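Local coordinates for protein 3-keto-5-aminohexanoate cleavage enzyme (Burkholderia xenovorans LB400, PDB 3E49) that probably cleaves 3-keto-5-aminohexanoate or a related beta-keto acid, using a bound zinc ion, at residues A[6-11]-A[252-257]; A[12-17]-A[47-52]; A[51-56]-A[65-70]; A[80-85]-A[107-112]. All coordinates share one frame; numbering follows the deposited sequence.

Overall arrangement
All four contacts belong to one TIM barrel. Along the chain the strands involved run 10-13, 48-54, 82-85, 109-113 and 253-256, the last of the barrel. Contact 1 pairs that last strand with the first and closes the barrel. Contact 2 pairs strands 10-13 and 48-54, and contact 4 pairs 82-85 with 109-113. Strands 48-54 and 82-85 are neighbours, so contacts 1, 2 and 4 follow one another round the sheet. Contact 3 packs the end of strand 48-54 on helix 65-68. The centre of contact 2 lies about 13, 12 and 9 Å from those of contacts 1, 3 and 4. The centres of contacts 1 and 3 are about 25 Å apart. H50 and H52 of strand 48-54 bind zinc with E259.

Contact 1 of 4, residues A[6-11]-A[252-257]; sequences RKVIIT and ANVRVG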
loop_
_atom_site.group_PDB
_atom_site.type_symbol
_atom_site.label_atom_id
_atom_site.label_comp_id
_atom_site.label_asym_id
_atom_site.label_seq_id
_atom_site.Cartn_x
_atom_site.Cartn_y
_atom_site.Cartn_z
ATOM N N ARG A 6 12.393 -22.055 -5.360
ATOM C CA ARG A 6 11.796 -21.164 -6.341
ATOM C C ARG A 6 10.731 -21.925 -7.157
ATOM O O ARG A 6 10.242 -21.399 -8.152
ATOM C CB ARG A 6 12.866 -20.590 -7.277
ATOM C CG ARG A 6 13.832 -19.580 -6.616
ATOM N N LYS A 7 10.381 -23.149 -6.741
ATOM C CA LYS A 7 9.396 -23.946 -7.473
ATOM C C LYS A 7 7.983 -23.519 -7.120
ATOM O O LYS A 7 7.680 -23.190 -5.968
ATOM C CB LYS A 7 9.562 -25.413 -7.134
ATOM C CG LYS A 7 10.940 -25.947 -7.326
ATOM C CD LYS A 7 11.138 -26.649 -8.640
ATOM C CE LYS A 7 12.491 -27.363 -8.604
ATOM N NZ LYS A 7 12.510 -28.622 -9.389
ATOM N N VAL A 8 7.110 -23.542 -8.116
ATOM C CA VAL A 8 5.719 -23.163 -7.924
ATOM C C VAL A 8 4.793 -24.339 -7.689
ATOM O O VAL A 8 4.665 -25.224 -8.546
ATOM C CB VAL A 8 5.210 -22.388 -9.155
ATOM C CG1 VAL A 8 3.840 -21.826 -8.924
ATOM C CG2 VAL A 8 6.207 -21.266 -9.474
ATOM N N ILE A 9 4.120 -24.320 -6.549
ATOM C CA ILE A 9 3.122 -25.308 -6.251
ATOM C C ILE A 9 1.832 -24.922 -6.928
ATOM O O ILE A 9 1.263 -23.875 -6.601
ATOM C CB ILE A 9 2.805 -25.406 -4.758
ATOM C CG1 ILE A 9 4.062 -25.761 -3.947
ATOM C CG2 ILE A 9 1.658 -26.420 -4.522
ATOM C CD1 ILE A 9 3.920 -25.473 -2.475
ATOM N N ILE A 10 1.338 -25.790 -7.807
ATOM C CA ILE A 10 0.026 -25.577 -8.429
ATOM C C ILE A 10 -0.996 -26.448 -7.692
ATOM O O ILE A 10 -0.838 -27.680 -7.619
ATOM C CB ILE A 10 0.015 -25.987 -9.894
ATOM C CG1 ILE A 10 1.066 -25.174 -10.690
ATOM C CG2 ILE A 10 -1.394 -25.939 -10.453
ATOM C CD1 ILE A 10 1.197 -25.561 -12.140
ATOM N N THR A 11 -1.997 -25.799 -7.114
ATOM C CA THR A 11 -3.128 -26.492 -6.526
ATOM C C THR A 11 -4.269 -26.463 -7.546
ATOM O O THR A 11 -4.563 -25.394 -8.156
ATOM C CB THR A 11 -3.598 -25.880 -5.223
ATOM O OG1 THR A 11 -2.574 -26.042 -4.226
ATOM C CG2 THR A 11 -4.913 -26.550 -4.767
ATOM N N ALA A 252 4.991 -16.423 -5.229
ATOM C CA ALA A 252 3.890 -17.179 -4.645
ATOM C C ALA A 252 3.564 -18.465 -5.436
ATOM O O ALA A 252 4.050 -18.693 -6.560
ATOM C CB ALA A 252 2.645 -16.333 -4.592
ATOM N N ASN A 253 2.693 -19.264 -4.824
ATOM C CA ASN A 253 2.179 -20.481 -5.397
ATOM C C ASN A 253 0.803 -20.191 -5.931
ATOM O O ASN A 253 0.266 -19.128 -5.668
ATOM C CB ASN A 253 2.222 -21.557 -4.344
ATOM C CG ASN A 253 3.632 -21.758 -3.873
ATOM O OD1 ASN A 253 4.475 -22.257 -4.631
ATOM N ND2 ASN A 253 3.921 -21.317 -2.655
ATOM N N VAL A 254 0.234 -21.108 -6.704
ATOM C CA VAL A 254 -1.017 -20.786 -7.417
ATOM C C VAL A 254 -2.119 -21.839 -7.299
ATOM O O VAL A 254 -1.844 -23.024 -7.222
ATOM C CB VAL A 254 -0.696 -20.574 -8.908
ATOM C CG1 VAL A 254 0.309 -19.412 -9.079
ATOM C CG2 VAL A 254 -0.126 -21.884 -9.562
ATOM N N ARG A 255 -3.369 -21.414 -7.370
ATOM C CA ARG A 255 -4.504 -22.331 -7.321
ATOM C C ARG A 255 -5.384 -22.081 -8.503
ATOM O O ARG A 255 -5.733 -20.931 -8.786
ATOM C CB ARG A 255 -5.314 -22.224 -6.034
ATOM C CG ARG A 255 -6.566 -23.044 -6.017
ATOM C CD ARG A 255 -7.126 -23.172 -4.663
ATOM N NE ARG A 255 -8.528 -23.549 -4.725
ATOM C CZ ARG A 255 -9.294 -23.812 -3.684
ATOM N NH1 ARG A 255 -8.801 -23.873 -2.463
ATOM N NH2 ARG A 255 -10.567 -24.054 -3.880
ATOM N N VAL A 256 -5.699 -23.165 -9.201
ATOM C CA VAL A 256 -6.616 -23.133 -10.334
ATOM C C VAL A 256 -7.710 -24.204 -10.100
ATOM O O VAL A 256 -7.733 -24.850 -9.060
ATOM C CB VAL A 256 -5.898 -23.278 -11.698
ATOM C CG1 VAL A 256 -4.895 -22.118 -11.899
ATOM C CG2 VAL A 256 -5.174 -24.630 -11.834
ATOM N N GLY A 257 -8.612 -24.367 -11.063
ATOM C CA GLY A 257 -9.666 -25.378 -10.978
ATOM C C GLY A 257 -11.076 -24.926 -11.243
ATOM O O GLY A 257 -11.418 -23.789 -10.981
HETATM O O HOH W 1 -0.927 -23.767 -4.407
#
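The amide group of N253 lies across the side chain of I9 and binds its backbone. Here the TIM barrel closes: strand 253-256 runs parallel to strand 10-11, the start of strand 10-13, so the last barrel strand meets the first. CG of N253 is anti to the carbonyl carbon (chi1 -59°), which brings OD1 to I9 N at 2.8 Å. The bond is nearly straight (174° at the hydrogen). ND2 of N253 is held by W231 O on the next strand, so both ends of the amide are fixed. The backbone bonds continue from V254 N to I9 O (3.0 Å), T11 N to V254 O (2.8 Å) and V256 N to T11 O (2.7 Å).

I10 and V254 point to the outer face of the barrel and lie side by side. CG1 of I10 meets CG2 of V254 at 3.7 Å. I10 also rests on R281 and I284 of helix 273-286. T11 and R255 point to the inner face, where CG2 of T11 touches CD of R255 at 4.0 Å. The extended R255 chain ends near the zinc ion, in salt bridges with E170 and D260. V254 O has a second donor beside T11 N: a water gives it a hydrogen bond of 3.1 Å and sits 2.8 Å from OG1 of T11.

Contact 2 of 4, residues A[12-17]-A[47-52]; sequences CAVTGA and AVIHLH. With ZN (zinc ion), chain E.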
loop_
_atom_site.group_PDB
_atom_site.type_symbol
_atom_site.label_atom_id
_atom_site.label_comp_id
_atom_site.label_asym_id
_atom_site.label_seq_id
_atom_site.Cartn_x
_atom_site.Cartn_y
_atom_site.Cartn_z
ATOM N N CYS A 12 -4.913 -27.625 -7.743
ATOM C CA CYS A 12 -6.079 -27.685 -8.593
ATOM C C CYS A 12 -7.314 -28.136 -7.775
ATOM O O CYS A 12 -7.338 -29.212 -7.246
ATOM C CB CYS A 12 -5.846 -28.601 -9.781
ATOM S SG CYS A 12 -7.175 -28.396 -10.984
ATOM N N ALA A 13 -8.319 -27.271 -7.677
ATOM C CA ALA A 13 -9.573 -27.528 -6.970
ATOM C C ALA A 13 -10.540 -27.986 -8.059
ATOM O O ALA A 13 -11.105 -27.169 -8.804
ATOM C CB ALA A 13 -10.069 -26.254 -6.306
ATOM N N VAL A 14 -10.797 -29.289 -8.105
ATOM C CA VAL A 14 -11.481 -29.890 -9.259
ATOM C C VAL A 14 -12.986 -29.698 -9.430
ATOM O O VAL A 14 -13.447 -29.784 -10.558
ATOM C CB VAL A 14 -11.149 -31.417 -9.413
ATOM C CG1 VAL A 14 -9.666 -31.618 -9.658
ATOM C CG2 VAL A 14 -11.609 -32.173 -8.186
ATOM N N THR A 15 -13.739 -29.500 -8.356
ATOM C CA THR A 15 -15.215 -29.307 -8.492
ATOM C C THR A 15 -15.891 -28.417 -7.442
ATOM O O THR A 15 -16.793 -27.587 -7.766
ATOM C CB THR A 15 -15.926 -30.686 -8.578
ATOM O OG1 THR A 15 -17.266 -30.495 -9.042
ATOM C CG2 THR A 15 -15.884 -31.415 -7.220
ATOM N N GLY A 16 -15.473 -28.557 -6.188
ATOM C CA GLY A 16 -16.007 -27.740 -5.106
ATOM C C GLY A 16 -17.504 -27.924 -4.815
ATOM O O GLY A 16 -18.059 -28.945 -5.142
ATOM N N ALA A 17 -18.132 -26.894 -4.247
ATOM C CA ALA A 17 -19.565 -26.905 -3.890
ATOM C C ALA A 17 -20.256 -25.627 -4.324
ATOM O O ALA A 17 -21.421 -25.463 -4.017
ATOM C CB ALA A 17 -19.699 -26.993 -2.419
ATOM N N ALA A 47 0.425 -30.285 -8.177
ATOM C CA ALA A 47 1.057 -31.075 -7.118
ATOM C C ALA A 47 0.039 -31.315 -6.015
ATOM O O ALA A 47 0.208 -32.204 -5.227
ATOM C CB ALA A 47 2.288 -30.338 -6.558
ATOM N N VAL A 48 -1.023 -30.511 -5.948
ATOM C CA VAL A 48 -2.061 -30.649 -4.908
ATOM C C VAL A 48 -3.447 -30.609 -5.534
ATOM O O VAL A 48 -3.751 -29.721 -6.325
ATOM C CB VAL A 48 -1.972 -29.514 -3.811
ATOM C CG1 VAL A 48 -3.115 -29.681 -2.744
ATOM C CG2 VAL A 48 -0.529 -29.464 -3.144
ATOM N N ILE A 49 -4.282 -31.579 -5.163
ATOM C CA ILE A 49 -5.637 -31.708 -5.644
ATOM C C ILE A 49 -6.605 -31.443 -4.489
ATOM O O ILE A 49 -6.655 -32.165 -3.533
ATOM C CB ILE A 49 -5.892 -33.127 -6.263
ATOM C CG1 ILE A 49 -4.773 -33.499 -7.242
ATOM C CG2 ILE A 49 -7.215 -33.164 -6.962
ATOM C CD1 ILE A 49 -4.667 -32.581 -8.514
ATOM N N HIS A 50 -7.344 -30.342 -4.579
ATOM C CA HIS A 50 -8.297 -29.929 -3.568
ATOM C C HIS A 50 -9.649 -30.531 -3.975
ATOM O O HIS A 50 -10.188 -30.243 -5.071
ATOM C CB HIS A 50 -8.315 -28.390 -3.480
ATOM C CG HIS A 50 -9.383 -27.834 -2.607
ATOM N ND1 HIS A 50 -9.122 -27.244 -1.394
ATOM C CD2 HIS A 50 -10.698 -27.641 -2.835
ATOM C CE1 HIS A 50 -10.250 -26.785 -0.879
ATOM N NE2 HIS A 50 -11.233 -27.096 -1.693
ATOM N N LEU A 51 -10.203 -31.332 -3.064
ATOM C CA LEU A 51 -11.365 -32.186 -3.350
ATOM C C LEU A 51 -12.613 -31.999 -2.539
ATOM O O LEU A 51 -12.573 -31.822 -1.311
ATOM C CB LEU A 51 -10.933 -33.669 -3.202
ATOM C CG LEU A 51 -9.955 -34.169 -4.262
ATOM C CD1 LEU A 51 -9.072 -35.315 -3.760
ATOM C CD2 LEU A 51 -10.666 -34.542 -5.544
ATOM N N HIS A 52 -13.738 -31.996 -3.264
ATOM C CA HIS A 52 -15.066 -32.119 -2.673
ATOM C C HIS A 52 -15.717 -33.285 -3.404
ATOM O O HIS A 52 -15.249 -33.712 -4.475
ATOM C CB HIS A 52 -15.979 -30.913 -2.922
ATOM C CG HIS A 52 -15.543 -29.642 -2.285
ATOM N ND1 HIS A 52 -16.420 -28.830 -1.604
ATOM C CD2 HIS A 52 -14.361 -28.975 -2.325
ATOM C CE1 HIS A 52 -15.794 -27.731 -1.223
ATOM N NE2 HIS A 52 -14.548 -27.791 -1.653
HETATM ZN ZN ZN E . -13.153 -26.045 -1.682
HETATM O O HOH W 2 -12.801 -29.413 -5.455
HETATM O O HOH W 3 -13.173 -25.874 0.685
HETATM O O HOH W 4 -12.237 -23.899 -1.146
#
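CA of G16 sits over one face of the H52 ring. It stands 3.5 Å from the ring centroid and 13° off the normal, a CH-pi contact over the centre of the ring. A17 N lies over the same ring, and CB of A17 comes within 3.8 Å of ND1 of H52. The H50 ring is turned about 45° to that of H52, and its CD2 meets the H52 ring at the edge, in plane. CB of A13 approaches CD2 of H50 obliquely at 3.8 Å. CG of H50 is anti to the backbone N (chi1 172°) and CG of H52 is anti to its carbonyl carbon. With these first torsions and the turn of each ring, both NE2 atoms reach the zinc ion, each at 2.2 Å. OE2 of E259 and two waters complete its shell. ND1 of H50 is hydrogen-bonded to E170, a second-shell carboxylate that, with the zinc bond, helps set the turn of the ring.

The segments belong to the first beta-alpha-beta unit of the TIM barrel, strand 10-13, helix 31-44 and strand 48-54. The strands are parallel, bonded from C12 N to V48 O, H50 N to C12 O and V14 N to H50 O. H50 O also accepts a hydrogen bond from a water that T15 N donates to. On the outer face, under helix 31-44, CG2 of V14 meets CD2 of L51 at 3.7 Å and CG1 of V14 meets CG2 of I49 at 4.0 Å.

Contact 3 of 4, residues A[51-56]-A[65-70]; sequences LHARDP and PAAFAE. With ZN (zinc ion), chain E.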
loop_
_atom_site.group_PDB
_atom_site.type_symbol
_atom_site.label_atom_id
_atom_site.label_comp_id
_atom_site.label_asym_id
_atom_site.label_seq_id
_atom_site.Cartn_x
_atom_site.Cartn_y
_atom_site.Cartn_z
ATOM N N LEU A 51 -10.203 -31.332 -3.064
ATOM C CA LEU A 51 -11.365 -32.186 -3.350
ATOM C C LEU A 51 -12.613 -31.999 -2.539
ATOM O O LEU A 51 -12.573 -31.822 -1.311
ATOM C CB LEU A 51 -10.933 -33.669 -3.202
ATOM C CG LEU A 51 -9.955 -34.169 -4.262
ATOM C CD1 LEU A 51 -9.072 -35.315 -3.760
ATOM C CD2 LEU A 51 -10.666 -34.542 -5.544
ATOM N N HIS A 52 -13.738 -31.996 -3.264
ATOM C CA HIS A 52 -15.066 -32.119 -2.673
ATOM C C HIS A 52 -15.717 -33.285 -3.404
ATOM O O HIS A 52 -15.249 -33.712 -4.475
ATOM C CB HIS A 52 -15.979 -30.913 -2.922
ATOM C CG HIS A 52 -15.543 -29.642 -2.285
ATOM N ND1 HIS A 52 -16.420 -28.830 -1.604
ATOM C CD2 HIS A 52 -14.361 -28.975 -2.325
ATOM C CE1 HIS A 52 -15.794 -27.731 -1.223
ATOM N NE2 HIS A 52 -14.548 -27.791 -1.653
ATOM N N ALA A 53 -16.821 -33.769 -2.827
ATOM C CA ALA A 53 -17.604 -34.845 -3.419
ATOM C C ALA A 53 -18.978 -34.278 -3.734
ATOM O O ALA A 53 -19.449 -33.322 -3.079
ATOM C CB ALA A 53 -17.730 -36.029 -2.449
ATOM N N ARG A 54 -19.600 -34.857 -4.753
ATOM C CA ARG A 54 -20.938 -34.472 -5.164
ATOM C C ARG A 54 -21.830 -35.708 -5.227
ATOM O O ARG A 54 -21.339 -36.826 -5.440
ATOM C CB ARG A 54 -20.880 -33.777 -6.517
ATOM C CG ARG A 54 -20.345 -32.339 -6.425
ATOM C CD ARG A 54 -20.341 -31.639 -7.763
ATOM N NE ARG A 54 -19.788 -30.285 -7.681
ATOM C CZ ARG A 54 -20.469 -29.172 -7.358
ATOM N NH1 ARG A 54 -21.753 -29.206 -7.023
ATOM N NH2 ARG A 54 -19.833 -27.989 -7.330
ATOM N N ASP A 55 -23.127 -35.503 -5.018
ATOM C CA ASP A 55 -24.077 -36.605 -5.128
ATOM C C ASP A 55 -24.153 -36.885 -6.601
ATOM O O ASP A 55 -24.561 -36.014 -7.355
ATOM C CB ASP A 55 -25.431 -36.199 -4.573
ATOM C CG ASP A 55 -26.463 -37.316 -4.653
ATOM O OD1 ASP A 55 -26.331 -38.249 -5.487
ATOM O OD2 ASP A 55 -27.415 -37.237 -3.855
ATOM N N PRO A 56 -23.764 -38.095 -7.035
ATOM C CA PRO A 56 -23.757 -38.409 -8.459
ATOM C C PRO A 56 -25.109 -38.473 -9.190
ATOM O O PRO A 56 -25.122 -38.570 -10.409
ATOM C CB PRO A 56 -23.054 -39.768 -8.529
ATOM C CG PRO A 56 -23.167 -40.342 -7.210
ATOM C CD PRO A 56 -23.332 -39.235 -6.210
ATOM N N PRO A 65 -18.603 -39.278 3.964
ATOM C CA PRO A 65 -17.370 -39.960 3.582
ATOM C C PRO A 65 -17.595 -41.000 2.504
ATOM O O PRO A 65 -16.734 -41.208 1.653
ATOM C CB PRO A 65 -16.885 -40.577 4.902
ATOM C CG PRO A 65 -17.460 -39.809 5.940
ATOM C CD PRO A 65 -18.754 -39.189 5.420
ATOM N N ALA A 66 -18.773 -41.619 2.493
ATOM C CA ALA A 66 -19.069 -42.607 1.464
ATOM C C ALA A 66 -18.960 -42.027 0.035
ATOM O O ALA A 66 -18.624 -42.742 -0.890
ATOM C CB ALA A 66 -20.468 -43.236 1.710
ATOM N N ALA A 67 -19.231 -40.726 -0.151
ATOM C CA ALA A 67 -19.154 -40.102 -1.505
ATOM C C ALA A 67 -17.717 -39.945 -2.031
ATOM O O ALA A 67 -17.509 -39.685 -3.239
ATOM C CB ALA A 67 -19.870 -38.744 -1.509
ATOM N N PHE A 68 -16.734 -40.103 -1.137
ATOM C CA PHE A 68 -15.309 -40.062 -1.494
ATOM C C PHE A 68 -14.677 -41.450 -1.672
ATOM O O PHE A 68 -13.571 -41.600 -2.226
ATOM C CB PHE A 68 -14.534 -39.396 -0.351
ATOM C CG PHE A 68 -14.875 -37.940 -0.125
ATOM C CD1 PHE A 68 -16.009 -37.568 0.567
ATOM C CD2 PHE A 68 -13.997 -36.939 -0.544
ATOM C CE1 PHE A 68 -16.313 -36.219 0.786
ATOM C CE2 PHE A 68 -14.287 -35.580 -0.316
ATOM C CZ PHE A 68 -15.427 -35.222 0.350
ATOM N N ALA A 69 -15.378 -42.473 -1.201
ATOM C CA ALA A 69 -14.805 -43.844 -1.128
ATOM C C ALA A 69 -14.219 -44.440 -2.390
ATOM O O ALA A 69 -13.257 -45.194 -2.302
ATOM C CB ALA A 69 -15.818 -44.816 -0.487
ATOM N N GLU A 70 -14.729 -44.096 -3.567
ATOM C CA GLU A 70 -14.228 -44.663 -4.808
ATOM C C GLU A 70 -13.110 -43.792 -5.384
ATOM O O GLU A 70 -12.054 -44.285 -5.764
ATOM C CB GLU A 70 -15.380 -44.784 -5.826
ATOM C CG GLU A 70 -16.659 -45.460 -5.255
ATOM C CD GLU A 70 -17.906 -45.234 -6.104
ATOM O OE1 GLU A 70 -17.877 -45.546 -7.302
ATOM O OE2 GLU A 70 -18.926 -44.766 -5.556
HETATM ZN ZN ZN E . -13.153 -26.045 -1.682
HETATM O O HOH W 5 -19.632 -38.655 -5.179
HETATM O O HOH W 3 -13.173 -25.874 0.685
HETATM O O HOH W 4 -12.237 -23.899 -1.146
#
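A53, on an extended backbone, passes A67 of the short helix 65-68 with the two CA atoms 5.8 Å apart, and no direct hydrogen bond joins the segments. The helix is a single weakly bonded turn, with F68 N bonded to P65 O. The contact is mainly apolar.

A53 is its centre. Its methyl CB points at the helix and meets two groups there. One is the methyl of A67, with CB of A53 and CB of A67 tip to tip at 3.6 Å. The other is the ring of F68. CB of A53 stands over one face of this ring, 3.7 Å from the centroid and 17° off the normal, a CH-pi contact. It is offset toward the rim and is nearest to CE1 of F68, at 3.5 Å. CG of F68 is anti to its carbonyl carbon (chi1 -65°), which carries the ring toward the strand, one face against CB of A53. The far rim reaches the backbone, with CZ of F68 3.8 Å from A53 N. L51 O lies near the ring plane at its edge, 4.2 Å from CE2 of F68. The carbonyl carbon C of H52 is 4.1 Å from CE2 of F68. The imidazole of H52 leaves the other way, to the zinc ion, so F68 packs behind the backbone of a metal ligand.

A53 is paired through its backbone with T62 of the antiparallel strand 61-62. The F68 ring lies between strand 48-54 and two helices, touching F71 of helix 71-78 and both P101 and Y105 of helix 95-105.

Contact 4 of 4, residues A[80-85]-A[107-112]; sequences DAVINL and PELASL
N84 has CG anti to its backbone N (chi1 175°), which lays its amide obliquely across the base of L109, with CG of N84 and CB of L109 3.7 Å apart. L109 has CG anti to its carbonyl carbon (chi1 -82°), which takes CD1 beside ND2 of N84 and to CG1 of V82, at 3.9 Å from the latter. ND2 of N84 is hydrogen-bonded to E170, which also holds the zinc ligand H50.

These strands, 82-85 and 109-112, are parallel neighbours in the TIM barrel, joined through helix 95-105 as a beta-alpha-beta unit. Their axes cross at -33°. L85 N bonds to L109 O at 3.1 Å, and S111 N bonds to L85 O at 2.9 Å.

CG of L85 meets CG of P107 at 3.8 Å, the two side chains crossing at about a right angle. Nearer the start of the strands, water fills in for direct bonds. One water accepts from E108 N and donates to I83 O. A second accepts from I83 N and donates to OE2 of E108 at 2.6 Å, while OE1 of E108 is held by R298 and G305 N.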
loop_
_atom_site.group_PDB
_atom_site.type_symbol
_atom_site.label_atom_id
_atom_site.label_comp_id
_atom_site.label_asym_id
_atom_site.label_seq_id
_atom_site.Cartn_x
_atom_site.Cartn_y
_atom_site.Cartn_z
ATOM N N ASP A 80 0.879 -39.279 -7.500
ATOM C CA ASP A 80 1.412 -38.895 -6.181
ATOM C C ASP A 80 0.946 -37.520 -5.750
ATOM O O ASP A 80 1.326 -37.041 -4.694
ATOM C CB ASP A 80 2.938 -38.922 -6.167
ATOM C CG ASP A 80 3.474 -40.332 -6.155
ATOM O OD1 ASP A 80 2.710 -41.227 -5.669
ATOM O OD2 ASP A 80 4.639 -40.547 -6.608
ATOM N N ALA A 81 0.111 -36.881 -6.557
ATOM C CA ALA A 81 -0.370 -35.578 -6.212
ATOM C C ALA A 81 -0.990 -35.655 -4.828
ATOM O O ALA A 81 -1.707 -36.609 -4.514
ATOM C CB ALA A 81 -1.401 -35.100 -7.262
ATOM N N VAL A 82 -0.723 -34.659 -3.987
ATOM C CA VAL A 82 -1.273 -34.591 -2.637
ATOM C C VAL A 82 -2.805 -34.403 -2.630
ATOM O O VAL A 82 -3.342 -33.473 -3.260
ATOM C CB VAL A 82 -0.682 -33.396 -1.820
ATOM C CG1 VAL A 82 -1.183 -33.445 -0.382
ATOM C CG2 VAL A 82 0.828 -33.352 -1.884
ATOM N N ILE A 83 -3.496 -35.268 -1.890
ATOM C CA ILE A 83 -4.941 -35.205 -1.748
ATOM C C ILE A 83 -5.299 -34.249 -0.602
ATOM O O ILE A 83 -4.867 -34.393 0.555
ATOM C CB ILE A 83 -5.543 -36.624 -1.549
ATOM C CG1 ILE A 83 -5.377 -37.400 -2.845
ATOM C CG2 ILE A 83 -7.006 -36.553 -1.086
ATOM C CD1 ILE A 83 -5.765 -38.836 -2.778
ATOM N N ASN A 84 -6.109 -33.256 -0.927
ATOM C CA ASN A 84 -6.486 -32.244 0.016
ATOM C C ASN A 84 -8.008 -32.243 0.109
ATOM O O ASN A 84 -8.668 -31.958 -0.866
ATOM C CB ASN A 84 -5.938 -30.919 -0.516
ATOM C CG ASN A 84 -6.341 -29.728 0.294
ATOM O OD1 ASN A 84 -7.167 -29.798 1.212
ATOM N ND2 ASN A 84 -5.768 -28.576 -0.067
ATOM N N LEU A 85 -8.563 -32.604 1.257
ATOM C CA LEU A 85 -10.027 -32.635 1.433
ATOM C C LEU A 85 -10.601 -31.420 2.087
ATOM O O LEU A 85 -10.058 -30.926 3.057
ATOM C CB LEU A 85 -10.444 -33.800 2.336
ATOM C CG LEU A 85 -9.938 -35.160 1.845
ATOM C CD1 LEU A 85 -10.525 -36.261 2.755
ATOM C CD2 LEU A 85 -10.272 -35.360 0.357
ATOM N N PRO A 107 -6.385 -37.122 5.576
ATOM C CA PRO A 107 -5.545 -36.724 4.445
ATOM C C PRO A 107 -4.302 -35.936 4.887
ATOM O O PRO A 107 -4.224 -35.515 6.005
ATOM C CB PRO A 107 -6.510 -35.848 3.617
ATOM C CG PRO A 107 -7.397 -35.268 4.604
ATOM C CD PRO A 107 -7.623 -36.331 5.635
ATOM N N GLU A 108 -3.343 -35.756 3.996
ATOM C CA GLU A 108 -2.142 -34.976 4.281
ATOM C C GLU A 108 -2.512 -33.512 4.463
ATOM O O GLU A 108 -1.907 -32.795 5.247
ATOM C CB GLU A 108 -1.179 -35.092 3.111
ATOM C CG GLU A 108 -0.463 -36.452 3.023
ATOM C CD GLU A 108 0.501 -36.478 1.901
ATOM O OE1 GLU A 108 1.725 -36.322 2.160
ATOM O OE2 GLU A 108 0.051 -36.662 0.746
ATOM N N LEU A 109 -3.502 -33.093 3.689
ATOM C CA LEU A 109 -4.008 -31.726 3.743
ATOM C C LEU A 109 -5.518 -31.718 3.864
ATOM O O LEU A 109 -6.186 -32.610 3.317
ATOM C CB LEU A 109 -3.646 -30.964 2.449
ATOM C CG LEU A 109 -2.285 -30.344 2.275
ATOM C CD1 LEU A 109 -2.078 -29.871 0.803
ATOM C CD2 LEU A 109 -2.075 -29.228 3.325
ATOM N N ALA A 110 -6.045 -30.682 4.531
ATOM C CA ALA A 110 -7.469 -30.419 4.552
ATOM C C ALA A 110 -7.632 -28.902 4.445
ATOM O O ALA A 110 -6.773 -28.156 4.942
ATOM C CB ALA A 110 -8.107 -30.927 5.836
ATOM N N SER A 111 -8.701 -28.433 3.812
ATOM C CA SER A 111 -8.906 -26.993 3.719
ATOM C C SER A 111 -9.496 -26.543 5.037
ATOM O O SER A 111 -10.159 -27.330 5.710
ATOM C CB SER A 111 -9.829 -26.664 2.549
ATOM O OG SER A 111 -11.155 -27.091 2.821
ATOM N N LEU A 112 -9.265 -25.289 5.424
ATOM C CA LEU A 112 -9.791 -24.749 6.680
ATOM C C LEU A 112 -10.118 -23.273 6.425
ATOM O O LEU A 112 -9.207 -22.454 6.207
ATOM C CB LEU A 112 -8.776 -24.913 7.830
ATOM C CG LEU A 112 -9.061 -24.394 9.256
ATOM C CD1 LEU A 112 -10.445 -24.650 9.732
ATOM C CD2 LEU A 112 -8.083 -24.993 10.261
HETATM O O HOH W 6 -3.993 -36.794 1.521
HETATM O O HOH W 7 -2.226 -37.391 -0.387
#